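Local coordinates for protein MJ1225 (Methanocaldococcus jannaschii, PDB 3KH5), which binds AMP and ADP through four CBS repeats and is probably an archaeal counterpart of the AMPK gamma subunit, although its function is not established, at residues Glu247-Asn252 with Gly268-Lys273; Glu108-Lys113 with Asp274-Phe279. All coordinates share one frame; numbering follows the deposited sequence.

Contact 1 of 2, residues Glu247-Asn252 with Gly268-Lys273. With ADP (adenosine-5'-diphosphate), chain E.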
loop_
_atom_site.group_PDB
_atom_site.type_symbol
_atom_site.label_atom_id
_atom_site.label_comp_id
_atom_site.label_asym_id
_atom_site.label_seq_id
_atom_site.Cartn_x
_atom_site.Cartn_y
_atom_site.Cartn_z
ATOM N N GLU A 247 -14.359 6.936 9.591
ATOM C CA GLU A 247 -14.989 5.716 10.089
ATOM C C GLU A 247 -15.151 4.654 8.998
ATOM O O GLU A 247 -14.906 3.470 9.238
ATOM C CB GLU A 247 -16.339 6.036 10.727
ATOM C CG GLU A 247 -17.052 4.835 11.338
ATOM C CD GLU A 247 -18.355 5.218 12.014
ATOM O OE1 GLU A 247 -18.622 4.701 13.119
ATOM O OE2 GLU A 247 -19.107 6.046 11.453
ATOM N N ILE A 248 -15.570 5.085 7.806
ATOM C CA ILE A 248 -15.673 4.188 6.655
ATOM C C ILE A 248 -14.334 3.501 6.348
ATOM O O ILE A 248 -14.301 2.289 6.139
ATOM C CB ILE A 248 -16.240 4.917 5.409
ATOM C CG1 ILE A 248 -17.755 5.117 5.573
ATOM C CG2 ILE A 248 -15.976 4.114 4.126
ATOM C CD1 ILE A 248 -18.289 6.330 4.824
ATOM N N MET A 249 -13.242 4.267 6.346
ATOM C CA MET A 249 -11.902 3.725 6.064
ATOM C C MET A 249 -11.504 2.641 7.059
ATOM O O MET A 249 -11.108 1.534 6.684
ATOM C CB MET A 249 -10.852 4.844 6.105
ATOM C CG MET A 249 -10.997 5.906 5.028
ATOM S SD MET A 249 -9.911 7.315 5.325
ATOM C CE MET A 249 -10.114 8.226 3.797
ATOM N N VAL A 250 -11.639 2.983 8.331
ATOM C CA VAL A 250 -11.157 2.186 9.436
ATOM C C VAL A 250 -11.986 0.905 9.672
ATOM O O VAL A 250 -11.444 -0.118 10.107
ATOM C CB VAL A 250 -11.059 3.117 10.678
ATOM C CG1 VAL A 250 -11.543 2.421 12.022
ATOM C CG2 VAL A 250 -9.652 3.706 10.828
ATOM N N THR A 251 -13.279 0.947 9.359
ATOM C CA THR A 251 -14.139 -0.235 9.507
ATOM C C THR A 251 -14.130 -1.123 8.264
ATOM O O THR A 251 -14.714 -2.211 8.269
ATOM C CB THR A 251 -15.596 0.141 9.828
ATOM O OG1 THR A 251 -16.135 0.935 8.762
ATOM C CG2 THR A 251 -15.679 0.910 11.145
ATOM N N ASN A 252 -13.464 -0.660 7.210
ATOM C CA ASN A 252 -13.386 -1.411 5.961
ATOM C C ASN A 252 -11.969 -1.730 5.484
ATOM O O ASN A 252 -11.790 -2.324 4.413
ATOM C CB ASN A 252 -14.147 -0.662 4.870
ATOM C CG ASN A 252 -15.644 -0.772 5.035
ATOM O OD1 ASN A 252 -16.221 -1.832 4.802
ATOM N ND2 ASN A 252 -16.287 0.326 5.429
ATOM N N GLY A 268 -11.296 15.105 -6.564
ATOM C CA GLY A 268 -10.143 14.885 -5.704
ATOM C C GLY A 268 -10.084 13.465 -5.191
ATOM O O GLY A 268 -10.750 12.570 -5.718
ATOM N N ILE A 269 -9.261 13.259 -4.173
ATOM C CA ILE A 269 -9.124 11.968 -3.519
ATOM C C ILE A 269 -8.779 12.310 -2.080
ATOM O O ILE A 269 -8.169 13.351 -1.814
ATOM C CB ILE A 269 -8.034 11.083 -4.212
ATOM C CG1 ILE A 269 -8.011 9.655 -3.638
ATOM C CG2 ILE A 269 -6.647 11.754 -4.165
ATOM C CD1 ILE A 269 -7.183 8.659 -4.454
ATOM N N ILE A 270 -9.206 11.471 -1.146
ATOM C CA ILE A 270 -8.856 11.658 0.255
ATOM C C ILE A 270 -8.387 10.325 0.822
ATOM O O ILE A 270 -8.978 9.281 0.542
ATOM C CB ILE A 270 -10.031 12.270 1.066
ATOM C CG1 ILE A 270 -9.642 12.473 2.540
ATOM C CG2 ILE A 270 -11.314 11.432 0.903
ATOM C CD1 ILE A 270 -10.470 13.521 3.267
ATOM N N THR A 271 -7.308 10.358 1.594
ATOM C CA THR A 271 -6.746 9.133 2.123
ATOM C C THR A 271 -6.571 9.248 3.622
ATOM O O THR A 271 -6.766 10.322 4.207
ATOM C CB THR A 271 -5.374 8.796 1.483
ATOM O OG1 THR A 271 -4.380 9.715 1.958
ATOM C CG2 THR A 271 -5.436 8.835 -0.046
ATOM N N GLU A 272 -6.181 8.139 4.237
ATOM C CA GLU A 272 -5.895 8.095 5.662
ATOM C C GLU A 272 -4.854 9.118 6.095
ATOM O O GLU A 272 -4.962 9.670 7.189
ATOM C CB GLU A 272 -5.443 6.697 6.067
ATOM C CG GLU A 272 -6.566 5.682 6.049
ATOM C CD GLU A 272 -6.094 4.274 6.341
ATOM O OE1 GLU A 272 -5.060 3.848 5.781
ATOM O OE2 GLU A 272 -6.774 3.583 7.123
ATOM N N LYS A 273 -3.847 9.371 5.254
ATOM C CA LYS A 273 -2.843 10.382 5.589
ATOM C C LYS A 273 -3.483 11.764 5.674
ATOM O O LYS A 273 -3.152 12.548 6.566
ATOM C CB LYS A 273 -1.671 10.399 4.601
ATOM C CG LYS A 273 -0.437 11.138 5.146
ATOM C CD LYS A 273 0.698 11.242 4.128
ATOM C CE LYS A 273 1.190 9.874 3.662
ATOM N NZ LYS A 273 1.655 9.009 4.782
HETATM P PB ADP E . -2.008 5.933 -1.126
HETATM O O1B ADP E . -2.739 5.110 -0.128
HETATM O O2B ADP E . -2.726 5.901 -2.610
HETATM O O3B ADP E . -0.483 5.454 -1.378
HETATM P PA ADP E . -1.132 8.134 0.511
HETATM O O1A ADP E . -1.779 8.131 1.846
HETATM O O2A ADP E . 0.336 7.467 0.485
HETATM O O3A ADP E . -2.017 7.463 -0.666
HETATM O "O5'" ADP E . -1.076 9.605 -0.094
HETATM C "C5'" ADP E . -0.237 10.659 0.413
HETATM C "C4'" ADP E . -0.799 11.978 -0.180
HETATM O "O4'" ADP E . -0.903 11.805 -1.631
HETATM C "C3'" ADP E . -2.214 12.301 0.333
HETATM O "O3'" ADP E . -2.368 13.720 0.449
HETATM C "C2'" ADP E . -3.134 11.752 -0.763
HETATM O "O2'" ADP E . -4.364 12.492 -0.841
HETATM C "C1'" ADP E . -2.295 11.940 -2.037
HETATM N N9 ADP E . -2.674 10.920 -3.077
HETATM C C8 ADP E . -2.908 9.616 -2.887
HETATM N N7 ADP E . -3.229 9.039 -4.048
HETATM C C5 ADP E . -3.205 9.973 -4.987
HETATM C C6 ADP E . -3.446 9.967 -6.359
HETATM N N6 ADP E . -3.786 8.843 -6.989
HETATM N N1 ADP E . -3.327 11.121 -7.036
HETATM C C2 ADP E . -2.992 12.247 -6.414
HETATM N N3 ADP E . -2.754 12.282 -5.108
HETATM C C4 ADP E . -2.852 11.166 -4.371
#
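With CG set opposite its carbonyl carbon (chi1 -65°) and the rest of the chain extended, M249 reaches from helix 242-252 to the point where strand 266-271 turns into helix 272-275. E272 has a similar first torsion (-72°), and the two side chains run past each other in opposite senses, M249 SD lying 3.8 Å from E272 CG. This is the core of a CBS domain, where a helix packs against the last strand of a small antiparallel sheet and the helix that follows it. The methyl end of M249 does most of the work: CE rests 3.6 Å from the backbone O of I270 and 3.7 Å from C of T271, so it packs on the main chain itself. The acid of E272 passes beyond the thioether and forms a salt bridge with R134, which would help carry its buried charge. The reverse side of the strand belongs to the nucleotide. I269 places CG2 3.8 Å from C4 of the adenine of ADP, while T271, the N-cap of helix 272-275, turns its hydroxyl to the alpha-phosphate and donates a hydrogen bond from OG1 to O1A of ADP at 3.0 Å.

Contact 2 of 2, residues Glu108-Lys113 with Asp274-Phe279. With ADP (adenosine-5'-diphosphate), chain E.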
loop_
_atom_site.group_PDB
_atom_site.type_symbol
_atom_site.label_atom_id
_atom_site.label_comp_id
_atom_site.label_asym_id
_atom_site.label_seq_id
_atom_site.Cartn_x
_atom_site.Cartn_y
_atom_site.Cartn_z
ATOM N N GLU A 108 3.516 12.797 13.100
ATOM C CA GLU A 108 4.476 13.612 12.357
ATOM C C GLU A 108 5.291 12.765 11.373
ATOM O O GLU A 108 5.617 13.223 10.276
ATOM C CB GLU A 108 5.405 14.370 13.306
ATOM C CG GLU A 108 6.232 15.454 12.621
ATOM C CD GLU A 108 7.179 16.169 13.567
ATOM O OE1 GLU A 108 7.297 17.408 13.459
ATOM O OE2 GLU A 108 7.805 15.501 14.419
ATOM N N THR A 109 5.612 11.537 11.778
ATOM C CA THR A 109 6.349 10.602 10.933
ATOM C C THR A 109 5.531 10.251 9.692
ATOM O O THR A 109 6.034 10.340 8.572
ATOM C CB THR A 109 6.732 9.323 11.714
ATOM O OG1 THR A 109 7.640 9.664 12.768
ATOM C CG2 THR A 109 7.397 8.295 10.807
ATOM N N PHE A 110 4.269 9.875 9.897
ATOM C CA PHE A 110 3.383 9.514 8.791
ATOM C C PHE A 110 3.173 10.684 7.834
ATOM O O PHE A 110 3.150 10.507 6.613
ATOM C CB PHE A 110 2.020 9.041 9.310
ATOM C CG PHE A 110 2.065 7.752 10.086
ATOM C CD1 PHE A 110 3.015 6.774 9.804
ATOM C CD2 PHE A 110 1.126 7.504 11.085
ATOM C CE1 PHE A 110 3.043 5.584 10.520
ATOM C CE2 PHE A 110 1.142 6.312 11.803
ATOM C CZ PHE A 110 2.102 5.352 11.520
ATOM N N LEU A 111 3.023 11.878 8.406
ATOM C CA LEU A 111 2.722 13.086 7.642
ATOM C C LEU A 111 3.909 13.677 6.872
ATOM O O LEU A 111 3.718 14.271 5.808
ATOM C CB LEU A 111 2.128 14.157 8.565
ATOM C CG LEU A 111 0.613 14.309 8.752
ATOM C CD1 LEU A 111 -0.125 12.975 8.851
ATOM C CD2 LEU A 111 0.337 15.172 9.977
ATOM N N THR A 112 5.124 13.534 7.396
ATOM C CA THR A 112 6.277 14.205 6.778
ATOM C C THR A 112 7.251 13.261 6.088
ATOM O O THR A 112 8.055 13.690 5.255
ATOM C CB THR A 112 7.066 15.072 7.784
ATOM O OG1 THR A 112 7.657 14.235 8.783
ATOM C CG2 THR A 112 6.163 16.096 8.448
ATOM N N LYS A 113 7.184 11.980 6.440
ATOM C CA LYS A 113 8.094 10.991 5.868
ATOM C C LYS A 113 7.435 10.040 4.861
ATOM O O LYS A 113 8.030 9.027 4.502
ATOM C CB LYS A 113 8.807 10.186 6.969
ATOM C CG LYS A 113 9.493 11.017 8.062
ATOM C CD LYS A 113 10.614 11.904 7.527
ATOM C CE LYS A 113 11.050 12.898 8.593
ATOM N NZ LYS A 113 12.119 13.823 8.123
ATOM N N ASP A 274 -4.403 12.049 4.753
ATOM C CA ASP A 274 -5.149 13.309 4.749
ATOM C C ASP A 274 -6.018 13.480 5.984
ATOM O O ASP A 274 -6.118 14.583 6.525
ATOM C CB ASP A 274 -6.059 13.395 3.530
ATOM C CG ASP A 274 -5.294 13.444 2.236
ATOM O OD1 ASP A 274 -4.249 14.127 2.185
ATOM O OD2 ASP A 274 -5.751 12.807 1.267
ATOM N N VAL A 275 -6.679 12.397 6.395
ATOM C CA VAL A 275 -7.484 12.390 7.617
ATOM C C VAL A 275 -6.621 12.793 8.804
ATOM O O VAL A 275 -7.037 13.606 9.630
ATOM C CB VAL A 275 -8.146 11.004 7.879
ATOM C CG1 VAL A 275 -8.790 10.948 9.264
ATOM C CG2 VAL A 275 -9.179 10.696 6.810
ATOM N N LEU A 276 -5.412 12.242 8.871
ATOM C CA LEU A 276 -4.512 12.536 9.976
ATOM C C LEU A 276 -4.037 13.992 10.022
ATOM O O LEU A 276 -3.506 14.431 11.043
ATOM C CB LEU A 276 -3.322 11.566 9.999
ATOM C CG LEU A 276 -3.529 10.132 10.506
ATOM C CD1 LEU A 276 -2.223 9.364 10.377
ATOM C CD2 LEU A 276 -4.017 10.104 11.951
ATOM N N LYS A 277 -4.240 14.746 8.940
ATOM C CA LYS A 277 -3.901 16.174 8.945
ATOM C C LYS A 277 -4.811 16.983 9.876
ATOM O O LYS A 277 -4.480 18.116 10.238
ATOM C CB LYS A 277 -3.918 16.758 7.533
ATOM C CG LYS A 277 -2.827 16.229 6.620
ATOM C CD LYS A 277 -3.146 16.590 5.180
ATOM C CE LYS A 277 -2.107 16.049 4.212
ATOM N NZ LYS A 277 -2.474 16.343 2.794
ATOM N N TYR A 278 -5.951 16.392 10.255
ATOM C CA TYR A 278 -6.821 16.952 11.298
ATOM C C TYR A 278 -6.053 17.130 12.603
ATOM O O TYR A 278 -6.252 18.119 13.308
ATOM C CB TYR A 278 -8.057 16.068 11.538
ATOM C CG TYR A 278 -9.065 16.638 12.530
ATOM C CD1 TYR A 278 -9.986 17.608 12.137
ATOM C CD2 TYR A 278 -9.101 16.201 13.857
ATOM C CE1 TYR A 278 -10.909 18.134 13.037
ATOM C CE2 TYR A 278 -10.026 16.723 14.766
ATOM C CZ TYR A 278 -10.928 17.688 14.345
ATOM O OH TYR A 278 -11.844 18.211 15.228
ATOM N N PHE A 279 -5.175 16.177 12.916
ATOM C CA PHE A 279 -4.419 16.194 14.171
ATOM C C PHE A 279 -3.003 16.761 14.031
ATOM O O PHE A 279 -2.187 16.627 14.946
ATOM C CB PHE A 279 -4.365 14.790 14.793
ATOM C CG PHE A 279 -5.718 14.191 15.063
ATOM C CD1 PHE A 279 -6.344 14.371 16.296
ATOM C CD2 PHE A 279 -6.369 13.444 14.083
ATOM C CE1 PHE A 279 -7.603 13.816 16.547
ATOM C CE2 PHE A 279 -7.626 12.888 14.322
ATOM C CZ PHE A 279 -8.244 13.074 15.558
HETATM P PB ADP E . -2.008 5.933 -1.126
HETATM O O1B ADP E . -2.739 5.110 -0.128
HETATM O O2B ADP E . -2.726 5.901 -2.610
HETATM O O3B ADP E . -0.483 5.454 -1.378
HETATM P PA ADP E . -1.132 8.134 0.511
HETATM O O1A ADP E . -1.779 8.131 1.846
HETATM O O2A ADP E . 0.336 7.467 0.485
HETATM O O3A ADP E . -2.017 7.463 -0.666
HETATM O "O5'" ADP E . -1.076 9.605 -0.094
HETATM C "C5'" ADP E . -0.237 10.659 0.413
HETATM C "C4'" ADP E . -0.799 11.978 -0.180
HETATM O "O4'" ADP E . -0.903 11.805 -1.631
HETATM C "C3'" ADP E . -2.214 12.301 0.333
HETATM O "O3'" ADP E . -2.368 13.720 0.449
HETATM C "C2'" ADP E . -3.134 11.752 -0.763
HETATM O "O2'" ADP E . -4.364 12.492 -0.841
HETATM C "C1'" ADP E . -2.295 11.940 -2.037
HETATM N N9 ADP E . -2.674 10.920 -3.077
HETATM C C8 ADP E . -2.908 9.616 -2.887
HETATM N N7 ADP E . -3.229 9.039 -4.048
HETATM C C5 ADP E . -3.205 9.973 -4.987
HETATM C C6 ADP E . -3.446 9.967 -6.359
HETATM N N6 ADP E . -3.786 8.843 -6.989
HETATM N N1 ADP E . -3.327 11.121 -7.036
HETATM C C2 ADP E . -2.992 12.247 -6.414
HETATM N N3 ADP E . -2.754 12.282 -5.108
HETATM C C4 ADP E . -2.852 11.166 -4.371
#
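L111 and L276 form the close part of this contact, an instance of how two CBS repeats can be joined by a few apolar side chains. The methyl CD1 of L111 lies 3.7 Å from CB of L276, meeting that atom directly. Next to it, L276 puts its own CD1 3.9 Å from CD2 of the F110 ring, approaching obliquely. CG stands opposite the carbonyl carbon of L276 (chi1 -76°) and CD1 is anti to CA, which carries that methyl to the ring. V136 and I137 of helix 133-140 extend the apolar cluster around L276, while E133, an acid of the same helix, borders F110 and L276.

Toward solvent the contact is looser. K277 is exposed and meets L111 only at 4.5 Å, CG to CG, a grazing contact at the margin. Its extended chain leads instead back to D274, the buried and firmly bonded acid one turn earlier, where NZ makes a salt bridge of 2.9 Å with D274 OD1, nearly in line with the C-O bond. D274 divides its carboxylate between the two ribose hydroxyls: O3' of ADP donates to OD1 at 2.6 Å, and O2' of ADP donates to OD2 at 2.5 Å. OD2 also accepts from the backbone N of T271, so protein bonds at both oxygens help fix the rotation of the group. An alanine at D274 would remove the carboxylate and is likely to leave both ribose hydroxyls without their acceptor and the ammonium of K277 without its salt-bridge mate. An aspartate gripping the 2'- and 3'-hydroxyls from the start of the helix after the last strand is the ribose-binding arrangement of nucleotide sites in CBS domains, as in AMPK gamma.

Followed from the N terminus, the chain passes through helix 103-112 in the second CBS repeat. Some 160 residues later the C-terminal end arrives, and contact 2 closes that long loop. Contact 1 is a short closure within it: both its segments belong to the fourth repeat, with 15 residues between them, about half of them in strands 256-260 and 266-271. The smaller loop thus lies wholly within the larger one. Helix 272-275 serves both, and the seam is direct, since K273 NZ probably hydrogen-bonds F110 O and M249 SD packs on V275. Contact 1 shapes one repeat, contact 2 ties it to another, and both border the same ADP.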